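Local coordinates for protein octenoyl-coa reductase/carboxylase (PDB 4A0S) that catalyses the NADPH-dependent reductive carboxylation of 2-octenoyl-CoA, supplying an extender unit for cinnabaramide polyketide biosynthesis, at residues A[383-389]-A[406-412]; A[114-118]-A[196-202]; A[74-79]-A[396-401]; A[259-264]-A[438-442]; A[235-240]-A[379-383]. One frame throughout, in Å; residues are numbered along the deposited sequence.

Contact 1 (A[383-389]-A[406-412])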
# COMPACT_ATOMS: atom_id res chain seq x y z
N ALA A 383 26.95 3.33 13.92
CA ALA A 383 27.21 4.75 13.97
C ALA A 383 27.91 5.09 15.28
O ALA A 383 27.81 6.20 15.77
CB ALA A 383 25.91 5.51 13.87
N MET A 384 28.64 4.12 15.84
CA MET A 384 29.30 4.35 17.12
C MET A 384 30.40 5.36 16.93
O MET A 384 31.16 5.28 15.98
CB MET A 384 29.86 3.06 17.68
CG MET A 384 30.46 3.19 19.06
SD MET A 384 31.07 1.60 19.53
CE MET A 384 32.61 1.52 18.60
N SER A 385 30.48 6.32 17.83
CA SER A 385 31.51 7.36 17.74
C SER A 385 32.29 7.47 19.03
O SER A 385 33.36 8.10 19.07
CB SER A 385 30.87 8.70 17.44
OG SER A 385 30.04 9.13 18.50
N ALA A 386 31.74 6.89 20.09
CA ALA A 386 32.36 6.96 21.40
C ALA A 386 31.89 5.79 22.22
O ALA A 386 30.80 5.25 22.00
CB ALA A 386 32.00 8.28 22.10
N VAL A 387 32.72 5.36 23.16
CA VAL A 387 32.38 4.26 24.03
C VAL A 387 32.71 4.70 25.44
O VAL A 387 33.75 5.29 25.67
CB VAL A 387 33.19 2.99 23.67
CG1 VAL A 387 32.69 1.81 24.49
CG2 VAL A 387 33.12 2.69 22.18
N TYR A 388 31.79 4.47 26.36
CA TYR A 388 32.03 4.75 27.76
C TYR A 388 31.80 3.47 28.51
O TYR A 388 30.92 2.68 28.13
CB TYR A 388 31.03 5.79 28.28
CG TYR A 388 31.31 7.16 27.79
CD1 TYR A 388 30.93 7.56 26.51
CD2 TYR A 388 31.97 8.08 28.61
CE1 TYR A 388 31.20 8.83 26.05
CE2 TYR A 388 32.24 9.36 28.17
CZ TYR A 388 31.85 9.73 26.89
OH TYR A 388 32.12 11.00 26.46
N PRO A 389 32.56 3.24 29.59
CA PRO A 389 32.20 2.15 30.46
C PRO A 389 30.90 2.47 31.16
O PRO A 389 30.51 3.66 31.29
CB PRO A 389 33.33 2.14 31.48
CG PRO A 389 33.79 3.55 31.54
CD PRO A 389 33.71 4.02 30.13
N VAL A 406 28.22 12.82 17.91
CA VAL A 406 27.59 12.51 16.66
C VAL A 406 27.39 11.01 16.70
O VAL A 406 28.07 10.30 17.47
CB VAL A 406 28.44 12.96 15.45
CG1 VAL A 406 28.63 14.46 15.51
CG2 VAL A 406 29.80 12.22 15.42
N GLY A 407 26.44 10.52 15.90
CA GLY A 407 26.17 9.11 15.87
C GLY A 407 25.74 8.62 17.23
O GLY A 407 24.90 9.23 17.89
N LYS A 408 26.35 7.52 17.64
CA LYS A 408 25.91 6.79 18.80
C LYS A 408 27.02 6.66 19.81
O LYS A 408 28.16 6.34 19.47
CB LYS A 408 25.45 5.39 18.41
CG LYS A 408 24.12 5.30 17.66
CD LYS A 408 22.92 5.68 18.50
CE LYS A 408 22.86 4.89 19.79
NZ LYS A 408 21.60 5.14 20.53
N VAL A 409 26.66 6.90 21.05
CA VAL A 409 27.56 6.68 22.15
C VAL A 409 27.25 5.33 22.75
O VAL A 409 26.17 5.11 23.27
CB VAL A 409 27.42 7.75 23.23
CG1 VAL A 409 28.44 7.47 24.35
CG2 VAL A 409 27.69 9.11 22.64
N ALA A 410 28.21 4.43 22.64
CA ALA A 410 28.05 3.11 23.18
C ALA A 410 28.41 3.15 24.64
O ALA A 410 29.19 4.01 25.09
CB ALA A 410 28.96 2.14 22.45
N VAL A 411 27.84 2.22 25.39
CA VAL A 411 28.23 2.02 26.77
C VAL A 411 28.57 0.55 26.91
O VAL A 411 27.74 -0.32 26.64
CB VAL A 411 27.10 2.45 27.76
CG1 VAL A 411 27.47 2.13 29.19
CG2 VAL A 411 26.78 3.94 27.63
N LEU A 412 29.80 0.28 27.31
CA LEU A 412 30.16 -1.07 27.69
C LEU A 412 29.45 -1.33 29.00
O LEU A 412 29.36 -0.45 29.85
CB LEU A 412 31.67 -1.22 27.88
CG LEU A 412 32.54 -0.90 26.67
CD1 LEU A 412 34.03 -0.83 27.07
CD2 LEU A 412 32.27 -1.86 25.51
O HOH W 1 30.61 11.46 19.46

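Contact 2 (A[114-118]-A[196-202]). With CO8 (octanoyl-coenzyme A), chain E.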
# COMPACT_ATOMS: atom_id res chain seq x y z
N GLY A 114 18.00 1.96 29.44
CA GLY A 114 18.78 1.34 28.39
C GLY A 114 17.81 0.61 27.49
O GLY A 114 17.10 -0.29 27.94
N SER A 115 17.79 1.00 26.23
CA SER A 115 16.75 0.57 25.33
C SER A 115 17.28 -0.22 24.16
O SER A 115 16.51 -0.72 23.34
CB SER A 115 15.96 1.78 24.86
OG SER A 115 15.42 2.37 26.02
N ASP A 116 18.59 -0.36 24.09
CA ASP A 116 19.15 -1.41 23.25
C ASP A 116 20.37 -2.00 23.91
O ASP A 116 20.81 -1.53 24.97
CB ASP A 116 19.35 -0.98 21.77
CG ASP A 116 19.99 0.38 21.59
OD1 ASP A 116 20.70 0.89 22.49
OD2 ASP A 116 19.80 0.96 20.51
N CYS A 117 20.90 -3.06 23.32
CA CYS A 117 22.08 -3.66 23.86
C CYS A 117 22.50 -4.78 22.98
O CYS A 117 21.74 -5.20 22.10
CB CYS A 117 21.86 -4.16 25.29
SG CYS A 117 21.22 -5.79 25.45
N SER A 118 23.73 -5.22 23.18
CA SER A 118 24.17 -6.49 22.64
C SER A 118 24.64 -7.28 23.84
O SER A 118 25.01 -6.72 24.88
CB SER A 118 25.30 -6.31 21.65
OG SER A 118 26.40 -5.69 22.30
N ALA A 196 27.64 -3.46 17.92
CA ALA A 196 26.35 -4.14 17.81
C ALA A 196 25.26 -3.42 18.63
O ALA A 196 24.14 -3.24 18.17
CB ALA A 196 26.49 -5.58 18.25
N ALA A 197 25.64 -2.97 19.83
CA ALA A 197 24.74 -2.33 20.79
C ALA A 197 24.18 -0.98 20.35
O ALA A 197 23.08 -0.61 20.75
CB ALA A 197 25.45 -2.15 22.12
N VAL A 198 24.94 -0.24 19.52
CA VAL A 198 24.56 1.14 19.21
C VAL A 198 23.37 1.26 18.25
O VAL A 198 22.73 2.29 18.17
CB VAL A 198 25.76 1.99 18.70
CG1 VAL A 198 26.77 2.22 19.80
CG2 VAL A 198 26.41 1.38 17.46
N SER A 199 23.06 0.18 17.56
CA SER A 199 22.18 0.26 16.41
C SER A 199 20.70 -0.04 16.59
O SER A 199 19.89 0.62 15.96
CB SER A 199 22.73 -0.61 15.30
OG SER A 199 23.96 -0.08 14.88
N PRO A 200 20.34 -1.05 17.41
CA PRO A 200 18.96 -1.54 17.25
C PRO A 200 17.90 -0.46 17.35
O PRO A 200 17.04 -0.37 16.47
CB PRO A 200 18.82 -2.56 18.38
CG PRO A 200 20.23 -3.12 18.49
CD PRO A 200 21.12 -1.89 18.32
N LEU A 201 17.97 0.38 18.37
CA LEU A 201 16.91 1.36 18.57
C LEU A 201 16.88 2.39 17.45
O LEU A 201 15.88 2.53 16.76
CB LEU A 201 17.03 2.02 19.93
CG LEU A 201 15.89 2.98 20.26
CD1 LEU A 201 15.68 3.02 21.77
CD2 LEU A 201 16.24 4.32 19.76
N CYS A 202 17.99 3.10 17.26
CA CYS A 202 18.04 4.17 16.26
C CYS A 202 17.95 3.64 14.84
O CYS A 202 17.24 4.21 13.99
CB CYS A 202 19.30 5.00 16.44
SG CYS A 202 19.15 6.09 17.83
N1A CO8 E . 4.92 13.21 37.41
C2A CO8 E . 4.17 12.12 37.53
N3A CO8 E . 3.22 11.83 36.65
C4A CO8 E . 3.01 12.66 35.60
C5A CO8 E . 3.78 13.81 35.43
C6A CO8 E . 4.76 14.08 36.38
N6A CO8 E . 5.53 15.17 36.26
N7A CO8 E . 3.37 14.42 34.32
C8A CO8 E . 2.37 13.69 33.81
N9A CO8 E . 2.16 12.62 34.59
C1B CO8 E . 1.16 11.53 34.41
C2B CO8 E . -0.25 12.01 34.81
O2B CO8 E . -0.95 10.95 35.49
C3B CO8 E . -0.86 12.27 33.43
O3B CO8 E . -2.28 12.15 33.49
P3B CO8 E . -3.10 13.54 33.52
O7A CO8 E . -4.11 13.44 34.79
O8A CO8 E . -2.10 14.77 33.97
O9A CO8 E . -3.76 13.83 32.23
C4B CO8 E . -0.25 11.18 32.56
O4B CO8 E . 1.10 11.09 33.02
C5B CO8 E . -0.11 11.63 31.10
O5B CO8 E . 0.60 10.61 30.36
P1A CO8 E . -0.17 9.21 29.97
O1A CO8 E . 0.94 8.31 29.13
O2A CO8 E . -0.64 8.42 31.15
O3A CO8 E . -1.47 9.64 29.07
P2A CO8 E . -1.60 9.82 27.45
O4A CO8 E . -2.56 11.07 27.20
O5A CO8 E . -2.06 8.59 26.72
O6A CO8 E . -0.13 10.32 26.92
CBP CO8 E . 1.86 10.34 25.47
CCP CO8 E . 0.41 9.82 25.68
CDP CO8 E . 1.73 11.84 25.17
CEP CO8 E . 2.43 9.63 24.24
CAP CO8 E . 2.71 10.06 26.75
OAP CO8 E . 2.63 8.67 27.21
C9P CO8 E . 4.20 10.51 26.64
O9P CO8 E . 4.47 11.72 26.71
N8P CO8 E . 5.13 9.54 26.51
C7P CO8 E . 6.59 9.82 26.49
C6P CO8 E . 7.24 9.80 25.08
C5P CO8 E . 8.24 10.98 24.97
O5P CO8 E . 7.84 12.13 25.06
N4P CO8 E . 9.56 10.76 24.93
C3P CO8 E . 10.31 9.54 24.66
C2P CO8 E . 10.93 9.87 23.30
S1P CO8 E . 10.45 8.66 22.01
C1' CO8 E . 11.92 7.76 21.96
O1' CO8 E . 13.03 8.25 22.25
C2' CO8 E . 11.75 6.44 21.61
C3' CO8 E . 12.79 5.55 21.49
C4' CO8 E . 12.53 4.24 21.08
C5' CO8 E . 11.07 3.79 21.17
C6' CO8 E . 11.10 2.29 20.83
C7' CO8 E . 9.69 1.80 20.64
C8' CO8 E . 9.75 0.28 20.45
O HOH W 2 20.44 3.06 19.00

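Contact 3 (A[74-79]-A[396-401]). With NAP (NADP nicotinamide-adenine-dinucleotide phosphate), chain F.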
# COMPACT_ATOMS: atom_id res chain seq x y z
N ILE A 74 23.65 5.02 24.76
CA ILE A 74 22.76 6.08 25.18
C ILE A 74 21.81 6.36 24.03
O ILE A 74 22.24 6.50 22.87
CB ILE A 74 23.52 7.37 25.57
CG1 ILE A 74 24.59 7.04 26.59
CG2 ILE A 74 22.54 8.42 26.10
CD1 ILE A 74 24.04 6.47 27.89
N ASN A 75 20.53 6.38 24.36
CA ASN A 75 19.53 6.84 23.44
C ASN A 75 18.95 8.09 23.99
O ASN A 75 19.11 8.38 25.18
CB ASN A 75 18.46 5.78 23.25
CG ASN A 75 18.92 4.74 22.29
OD1 ASN A 75 18.97 5.00 21.09
ND2 ASN A 75 19.32 3.60 22.80
N TYR A 76 18.29 8.84 23.14
CA TYR A 76 17.76 10.05 23.66
C TYR A 76 16.73 9.74 24.73
O TYR A 76 16.62 10.49 25.68
CB TYR A 76 17.26 11.02 22.58
CG TYR A 76 17.57 12.43 23.00
CD1 TYR A 76 16.85 13.03 24.02
CD2 TYR A 76 18.62 13.13 22.43
CE1 TYR A 76 17.13 14.31 24.45
CE2 TYR A 76 18.92 14.44 22.87
CZ TYR A 76 18.16 15.02 23.89
OH TYR A 76 18.39 16.31 24.33
N ASN A 77 16.02 8.62 24.61
CA ASN A 77 15.02 8.30 25.62
C ASN A 77 15.65 8.07 27.00
O ASN A 77 15.01 8.31 28.02
CB ASN A 77 14.08 7.15 25.20
CG ASN A 77 14.78 5.79 25.11
OD1 ASN A 77 16.00 5.69 25.19
ND2 ASN A 77 14.00 4.73 24.94
N THR A 78 16.92 7.65 27.00
CA THR A 78 17.71 7.51 28.22
C THR A 78 17.84 8.88 28.86
O THR A 78 17.62 9.03 30.06
CB THR A 78 19.11 6.93 27.92
OG1 THR A 78 18.98 5.80 27.05
CG2 THR A 78 19.83 6.52 29.23
N VAL A 79 18.21 9.86 28.04
CA VAL A 79 18.23 11.27 28.44
C VAL A 79 16.86 11.76 28.91
O VAL A 79 16.78 12.34 29.99
CB VAL A 79 18.73 12.17 27.29
CG1 VAL A 79 18.70 13.64 27.69
CG2 VAL A 79 20.12 11.74 26.83
N ALA A 396 28.17 9.65 29.62
CA ALA A 396 27.76 9.28 28.26
C ALA A 396 26.41 9.89 27.97
O ALA A 396 26.21 10.52 26.94
CB ALA A 396 27.74 7.78 28.10
N CYS A 397 25.49 9.73 28.91
CA CYS A 397 24.15 10.30 28.82
C CYS A 397 24.17 11.82 28.72
O CYS A 397 23.52 12.41 27.86
CB CYS A 397 23.33 9.86 30.01
SG CYS A 397 21.59 9.96 29.71
N ARG A 398 24.95 12.44 29.61
CA ARG A 398 25.14 13.88 29.58
C ARG A 398 25.68 14.32 28.23
O ARG A 398 25.26 15.33 27.68
CB ARG A 398 26.12 14.28 30.69
CG ARG A 398 26.41 15.76 30.81
CD ARG A 398 25.17 16.52 31.19
NE ARG A 398 25.46 17.91 31.51
CZ ARG A 398 24.54 18.87 31.64
NH1 ARG A 398 23.26 18.59 31.45
NH2 ARG A 398 24.92 20.10 31.94
N VAL A 399 26.62 13.56 27.69
CA VAL A 399 27.18 13.89 26.38
C VAL A 399 26.06 14.02 25.36
O VAL A 399 25.97 15.03 24.67
CB VAL A 399 28.23 12.84 25.92
CG1 VAL A 399 28.40 12.87 24.40
CG2 VAL A 399 29.57 13.07 26.63
N VAL A 400 25.20 13.01 25.28
CA VAL A 400 24.06 13.02 24.38
C VAL A 400 23.08 14.13 24.74
O VAL A 400 22.61 14.84 23.86
CB VAL A 400 23.33 11.66 24.34
CG1 VAL A 400 22.01 11.76 23.53
CG2 VAL A 400 24.25 10.62 23.75
N GLN A 401 22.81 14.29 26.03
CA GLN A 401 21.98 15.41 26.47
C GLN A 401 22.49 16.76 25.97
O GLN A 401 21.71 17.59 25.53
CB GLN A 401 21.87 15.45 27.99
CG GLN A 401 20.91 16.54 28.45
CD GLN A 401 20.75 16.56 29.94
OE1 GLN A 401 21.67 16.24 30.66
NE2 GLN A 401 19.58 16.96 30.40
PA NAP F . 20.69 12.36 19.02
O1A NAP F . 21.73 11.22 18.73
O2A NAP F . 21.03 13.32 20.13
O5B NAP F . 20.57 13.16 17.71
C5B NAP F . 19.58 14.17 17.66
C4B NAP F . 20.04 15.17 16.62
O4B NAP F . 19.00 16.16 16.55
C3B NAP F . 21.34 15.90 17.01
O3B NAP F . 22.32 15.48 16.07
C2B NAP F . 21.06 17.37 16.71
O2B NAP F . 21.37 17.71 15.36
C1B NAP F . 19.59 17.50 16.88
N9A NAP F . 19.32 17.76 18.32
C8A NAP F . 19.99 17.33 19.40
N7A NAP F . 19.39 17.76 20.52
C5A NAP F . 18.33 18.46 20.12
C6A NAP F . 17.37 19.16 20.80
N6A NAP F . 17.38 19.17 22.14
N1A NAP F . 16.43 19.77 20.11
C2A NAP F . 16.40 19.72 18.78
N3A NAP F . 17.31 19.09 18.08
C4A NAP F . 18.29 18.45 18.74
O3 NAP F . 19.24 11.75 19.31
PN NAP F . 18.55 10.64 18.37
O1N NAP F . 18.97 9.30 19.07
O2N NAP F . 18.84 10.80 16.90
O5D NAP F . 17.03 10.97 18.76
C5D NAP F . 16.52 12.19 18.23
C4D NAP F . 15.09 12.25 18.69
O4D NAP F . 14.44 11.04 18.17
C3D NAP F . 14.95 12.18 20.21
O3D NAP F . 13.87 13.10 20.48
C2D NAP F . 14.53 10.74 20.48
O2D NAP F . 13.74 10.63 21.68
C1D NAP F . 13.63 10.55 19.28
N1N NAP F . 13.67 9.14 18.96
C2N NAP F . 12.46 8.51 18.78
C3N NAP F . 12.52 7.18 18.46
C7N NAP F . 11.22 6.50 18.28
O7N NAP F . 10.15 7.12 18.29
N7N NAP F . 11.35 5.21 18.16
C4N NAP F . 13.73 6.49 18.34
C5N NAP F . 14.95 7.12 18.50
C6N NAP F . 14.92 8.47 18.81
P2B NAP F . 21.50 19.28 15.06
O1X NAP F . 22.27 19.12 13.63
O2X NAP F . 20.05 19.95 14.84
O3X NAP F . 22.31 19.75 16.24
O HOH W 3 20.43 17.88 23.44

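Contact 4 (A[259-264]-A[438-442])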
# COMPACT_ATOMS: atom_id res chain seq x y z
N ALA A 259 30.78 17.20 9.25
CA ALA A 259 31.87 16.26 9.07
C ALA A 259 31.37 14.84 9.36
O ALA A 259 31.68 13.90 8.61
CB ALA A 259 33.03 16.62 9.95
N ALA A 260 30.59 14.70 10.43
CA ALA A 260 30.02 13.40 10.80
C ALA A 260 29.17 12.81 9.68
O ALA A 260 29.37 11.66 9.28
CB ALA A 260 29.20 13.55 12.07
N VAL A 261 28.26 13.61 9.14
CA VAL A 261 27.38 13.10 8.07
C VAL A 261 28.15 12.86 6.77
O VAL A 261 27.80 11.98 5.99
CB VAL A 261 26.14 13.99 7.81
CG1 VAL A 261 25.28 14.13 9.05
CG2 VAL A 261 26.54 15.37 7.30
N ARG A 262 29.20 13.63 6.53
CA ARG A 262 29.99 13.39 5.32
C ARG A 262 30.73 12.08 5.46
O ARG A 262 30.86 11.34 4.50
CB ARG A 262 30.96 14.54 5.06
CG ARG A 262 30.25 15.77 4.67
CD ARG A 262 31.19 16.84 4.21
NE ARG A 262 30.40 17.92 3.65
CZ ARG A 262 29.92 17.93 2.42
NH1 ARG A 262 30.17 16.91 1.60
NH2 ARG A 262 29.18 18.95 2.00
N ALA A 263 31.19 11.78 6.68
CA ALA A 263 31.89 10.53 6.96
C ALA A 263 30.99 9.32 6.75
O ALA A 263 31.47 8.20 6.51
CB ALA A 263 32.45 10.54 8.39
N LEU A 264 29.67 9.54 6.85
CA LEU A 264 28.68 8.53 6.51
C LEU A 264 28.32 8.56 5.02
O LEU A 264 27.44 7.83 4.57
CB LEU A 264 27.42 8.75 7.35
CG LEU A 264 27.60 8.67 8.87
CD1 LEU A 264 26.36 9.23 9.54
CD2 LEU A 264 27.84 7.27 9.32
N PRO A 438 32.68 4.58 10.73
CA PRO A 438 32.86 5.85 10.04
C PRO A 438 32.96 7.01 11.01
O PRO A 438 33.66 8.00 10.74
CB PRO A 438 31.58 5.98 9.21
CG PRO A 438 30.60 5.06 9.86
CD PRO A 438 31.43 3.92 10.33
N LEU A 439 32.29 6.89 12.15
CA LEU A 439 32.24 7.97 13.12
C LEU A 439 33.27 7.87 14.24
O LEU A 439 33.22 8.66 15.18
CB LEU A 439 30.84 8.09 13.70
CG LEU A 439 29.73 8.39 12.69
CD1 LEU A 439 28.41 8.54 13.42
CD2 LEU A 439 30.03 9.65 11.84
N ARG A 440 34.22 6.95 14.13
CA ARG A 440 35.18 6.75 15.20
C ARG A 440 35.86 8.08 15.54
O ARG A 440 36.33 8.79 14.65
CB ARG A 440 36.25 5.73 14.80
CG ARG A 440 37.16 5.36 15.95
CD ARG A 440 38.54 4.90 15.48
NE ARG A 440 38.48 3.92 14.39
CZ ARG A 440 37.93 2.70 14.46
NH1 ARG A 440 37.34 2.29 15.58
NH2 ARG A 440 37.96 1.90 13.40
N GLY A 441 35.86 8.42 16.83
CA GLY A 441 36.61 9.59 17.30
C GLY A 441 35.99 10.95 17.02
O GLY A 441 36.50 11.97 17.48
N LEU A 442 34.89 10.98 16.26
CA LEU A 442 34.23 12.24 15.92
C LEU A 442 33.33 12.70 17.03
O LEU A 442 32.75 11.89 17.73
CB LEU A 442 33.41 12.11 14.64
CG LEU A 442 34.18 11.77 13.36
CD1 LEU A 442 33.29 12.03 12.16
CD2 LEU A 442 35.48 12.55 13.26

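Contact 5 (A[235-240]-A[379-383])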
# COMPACT_ATOMS: atom_id res chain seq x y z
N SER A 235 22.24 9.29 11.63
CA SER A 235 23.38 8.52 11.20
C SER A 235 22.98 7.22 10.55
O SER A 235 23.72 6.69 9.72
CB SER A 235 24.31 8.24 12.38
OG SER A 235 24.93 9.45 12.79
N TYR A 236 21.83 6.70 10.93
CA TYR A 236 21.31 5.51 10.24
C TYR A 236 20.42 5.85 9.08
O TYR A 236 20.48 5.19 8.05
CB TYR A 236 20.60 4.58 11.21
CG TYR A 236 21.57 3.99 12.18
CD1 TYR A 236 22.55 3.09 11.75
CD2 TYR A 236 21.54 4.34 13.53
CE1 TYR A 236 23.48 2.54 12.65
CE2 TYR A 236 22.45 3.80 14.43
CZ TYR A 236 23.41 2.92 13.98
OH TYR A 236 24.31 2.38 14.87
N ALA A 237 19.60 6.89 9.26
CA ALA A 237 18.74 7.37 8.19
C ALA A 237 19.59 7.61 6.95
O ALA A 237 19.26 7.15 5.86
CB ALA A 237 18.04 8.65 8.61
N ILE A 238 20.72 8.28 7.13
CA ILE A 238 21.65 8.52 6.02
C ILE A 238 22.01 7.22 5.30
O ILE A 238 22.02 7.15 4.08
CB ILE A 238 22.95 9.21 6.49
CG1 ILE A 238 22.66 10.68 6.80
CG2 ILE A 238 24.07 9.06 5.45
CD1 ILE A 238 23.67 11.30 7.75
N GLN A 239 22.31 6.19 6.08
CA GLN A 239 22.76 4.94 5.51
C GLN A 239 21.66 4.21 4.78
O GLN A 239 21.88 3.67 3.70
CB GLN A 239 23.35 4.07 6.60
CG GLN A 239 24.58 4.67 7.20
CD GLN A 239 25.28 3.66 8.02
OE1 GLN A 239 25.80 2.68 7.48
NE2 GLN A 239 25.22 3.82 9.33
N PHE A 240 20.47 4.21 5.37
CA PHE A 240 19.33 3.59 4.70
C PHE A 240 18.99 4.34 3.42
O PHE A 240 18.66 3.71 2.41
CB PHE A 240 18.13 3.55 5.62
CG PHE A 240 18.31 2.65 6.79
CD1 PHE A 240 18.87 1.38 6.62
CD2 PHE A 240 17.96 3.07 8.05
CE1 PHE A 240 19.05 0.54 7.74
CE2 PHE A 240 18.15 2.24 9.15
CZ PHE A 240 18.68 0.98 8.98
N ALA A 379 25.96 -3.70 4.61
CA ALA A 379 25.34 -2.65 3.84
C ALA A 379 25.20 -1.39 4.69
O ALA A 379 25.36 -0.28 4.20
CB ALA A 379 23.99 -3.08 3.34
N VAL A 380 24.91 -1.60 5.96
CA VAL A 380 24.73 -0.54 6.92
C VAL A 380 25.70 -0.85 8.06
O VAL A 380 25.95 -2.03 8.38
CB VAL A 380 23.26 -0.47 7.37
CG1 VAL A 380 23.08 0.46 8.55
CG2 VAL A 380 22.37 -0.00 6.20
N VAL A 381 26.26 0.20 8.64
CA VAL A 381 27.33 0.05 9.62
C VAL A 381 26.96 0.81 10.88
O VAL A 381 26.15 1.75 10.81
CB VAL A 381 28.69 0.52 9.08
CG1 VAL A 381 29.08 -0.27 7.81
CG2 VAL A 381 28.69 2.06 8.84
N PRO A 382 27.53 0.40 12.03
CA PRO A 382 27.21 1.03 13.30
C PRO A 382 27.71 2.45 13.27
O PRO A 382 28.74 2.73 12.67
CB PRO A 382 28.00 0.20 14.31
CG PRO A 382 28.18 -1.10 13.66
CD PRO A 382 28.38 -0.78 12.22
N ALA A 383 26.95 3.33 13.92
CA ALA A 383 27.21 4.75 13.97
C ALA A 383 27.91 5.09 15.28
O ALA A 383 27.81 6.20 15.77
CB ALA A 383 25.91 5.51 13.87
O HOH W 4 26.31 2.47 5.13

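Contact 1 (A[383-389]-A[406-412])
Five backbone hydrogen bonds join segments 383-389 and 406-412, in which strands 384-389 and 408-412 run parallel, their axes crossing at 27° and approaching to 4.5 Å. The donor-acceptor pairs K408 N-A383 O, S385 N-K408 O, A410 N-A386 O, Y388 N-A410 O and L412 N-Y388 O all measure 2.7 to 2.9 Å. Between M384 and A386 the register slips by one residue, a beta bulge. There S385 OG donates to V406 O (2.5 Å) and accepts from water 1 (2.6 Å), which accepts from V406 N (3.2 Å). K408 NZ finds acceptors beyond the pair, at I74 O and S73 OG, and G407 lines the NADP pocket. M384, V387, A410 and L412 share one face, with V387 CG1 3.5 Å from L412 CG; on the other, Y388 CD1 meets V409 CG1 at 3.3 Å. Helix 393-401 connects the strands as a beta-alpha-beta unit and packs on Y388 and V409, helix 193-197 lies against M384, A410 and L412, and strand 64-73 pairs antiparallel with strand 408-412.

Contact 2 (A[114-118]-A[196-202])
A buried carboxylate, that of D116, is turned onto the backbone of the other segment: OD2 accepts a hydrogen bond from L201 N (2.9 Å, 154° at the hydrogen). Water 2 lies 2.7 Å from the same OD2 and 2.6 Å from V198 O, either of which it can donate to, and accepts from C202 N (3.0 Å); acid and water thus bridge residues 198-202. D116 OD1 lies 3.3 Å from A197 O, but both are acceptors; its donors are S73 OG and N75 ND2. The acid thus ties the catalytic domain of this medium-chain dehydrogenase/reductase fold, entering strand 117-124 here, to the helix that leads toward the cofactor-binding domain. Packing also involves the residues before and after D116 in the chain. S118 CB touches A196 CB at 3.7 Å, while D116 CB and P200 CB are 3.8 Å apart. S115 CB presses on L201 CD1 at 3.3 Å, and that methyl lies 3.4 Å from C4' of the octanoyl-CoA acyl chain; L201 and C202 also touch NADP.

Contact 3 (A[74-79]-A[396-401])
I74 lays its side chain along one flank of helix 393-401: CG1 is 3.6 Å from A396 CB and CG2 is 3.6 Å from V400 CG2 and 4.0 Å from C397 SG. Five residues later, V79 CG2 packs on the same helix, 3.7 Å from C397 SG and 3.8 Å from V400 CG1, while V79 CG1 reaches Q401 CB at 3.7 Å. The surface formed is apolar, with 402 Å² buried and no direct hydrogen bond between the segments. A polar link comes through water 3, which lies 2.7 Å from Y76 OH and donates to Q401 O at 2.5 Å. Y76 and V400 also carry the contact into the NADP pocket: Y76 CD2 lies 3.8 Å from V400 CG1, and cofactor phosphate oxygen O2A approaches the edge of the Y76 ring, 3.3 Å from CD2, and is 3.9 Å from V400 CG1. N75 occupies the N-cap position of helix 76-82 without a capping bond from its side chain; its N instead donates to T78 OG1 (3.2 Å). I74 and helix 76-82 pack against the connecting helix of the beta-alpha-beta unit, with V409 and V411 of strand 408-412 beneath I74, A396 and V400, and V46 of helix 46-49 against V79 and C397.

Contact 4 (A[259-264]-A[438-442])
Three leucines, all with chi1 in the m well and chi2 in t, do most of the packing between the end of helix 255-263 and loop 438-442. The L439 CA-to-CB bond runs sideways to the helix, yet its mt conformation carries CD2 to 3.3 Å from A260 O and 4.0 Å from both A260 CB and L264 CG. L264 behaves alike from the other segment: a sideways CB, but CD2 brought within 3.6 Å of P438 CG. L442 points toward the helix from the outset and sets CD1 3.8 Å from A260 CA and 4.1 Å from A263 CB. P438 places CB 3.5 Å from A263 O. Small alanines at 260 and 263 let these branches come close to the helix backbone, and no hydrogen bond crosses the 267 Å² interface. L442 N donates to L439 O at 3.1 Å, closing a type II beta turn in which G441 adopts a positive phi of 76°. The contact joins the C-terminal segment to helix 255-263 of the Rossmann-type nucleotide-binding domain.

Contact 5 (A[235-240]-A[379-383])
Q239 grips the backbone of V381 with both ends of its amide: OE1 accepts from V381 N (2.8 Å, N-H...O angle 159°) and NE2 donates to V381 O (2.7 Å, N-H...O angle 171°). Water 4 donates to Q239 OE1 (2.4 Å) and to A379 O (3.1 Å), and Q239 NE2 also donates to S235 O in its own helix (3.3 Å). A second anchor lies nearer the strand, where A383 N donates to Y236 OH at 3.0 Å; that hydroxyl is also hydrogen-bonded to S199. Around these bonds, A383 CB sits over a face of the Y236 ring in a CH-pi contact, 4.1 Å from its centroid, and S235 CB is 3.5 Å from A383 CB. V380 CG2 meets F240 CE1 at 3.7 Å. Helix 232-243 belongs to the Rossmann-type domain, and G232 and L233 at its start bind NADP. The loop it holds runs from helix 365-376, whose L374 touches F240 and V380, into strand 384-389, while helix 200-210 packs on Y236 and F240.

Overall arrangement
Contact 1 lies at the junction of the others and touches all four. K408 NZ is 2.8 Å from I74 O of contact 3, a probable hydrogen bond, and A410 CB is 3.4 Å from V198 CG1 of contact 2. A383 belongs to both contact 1 and contact 5, and L439 CD1 of contact 4 lies 3.4 Å from A383 O. Contacts 2 and 3 meet through S115 OG and N77 ND2 (3.0 Å), and both border the bound ligands. Contact 2 also reaches contact 5, with S199 OG 2.5 Å from Y236 OH. Contacts 4 and 5 lie farther from the ligands, with the A260 and S235 side chains about 8 and 7 Å from NADP.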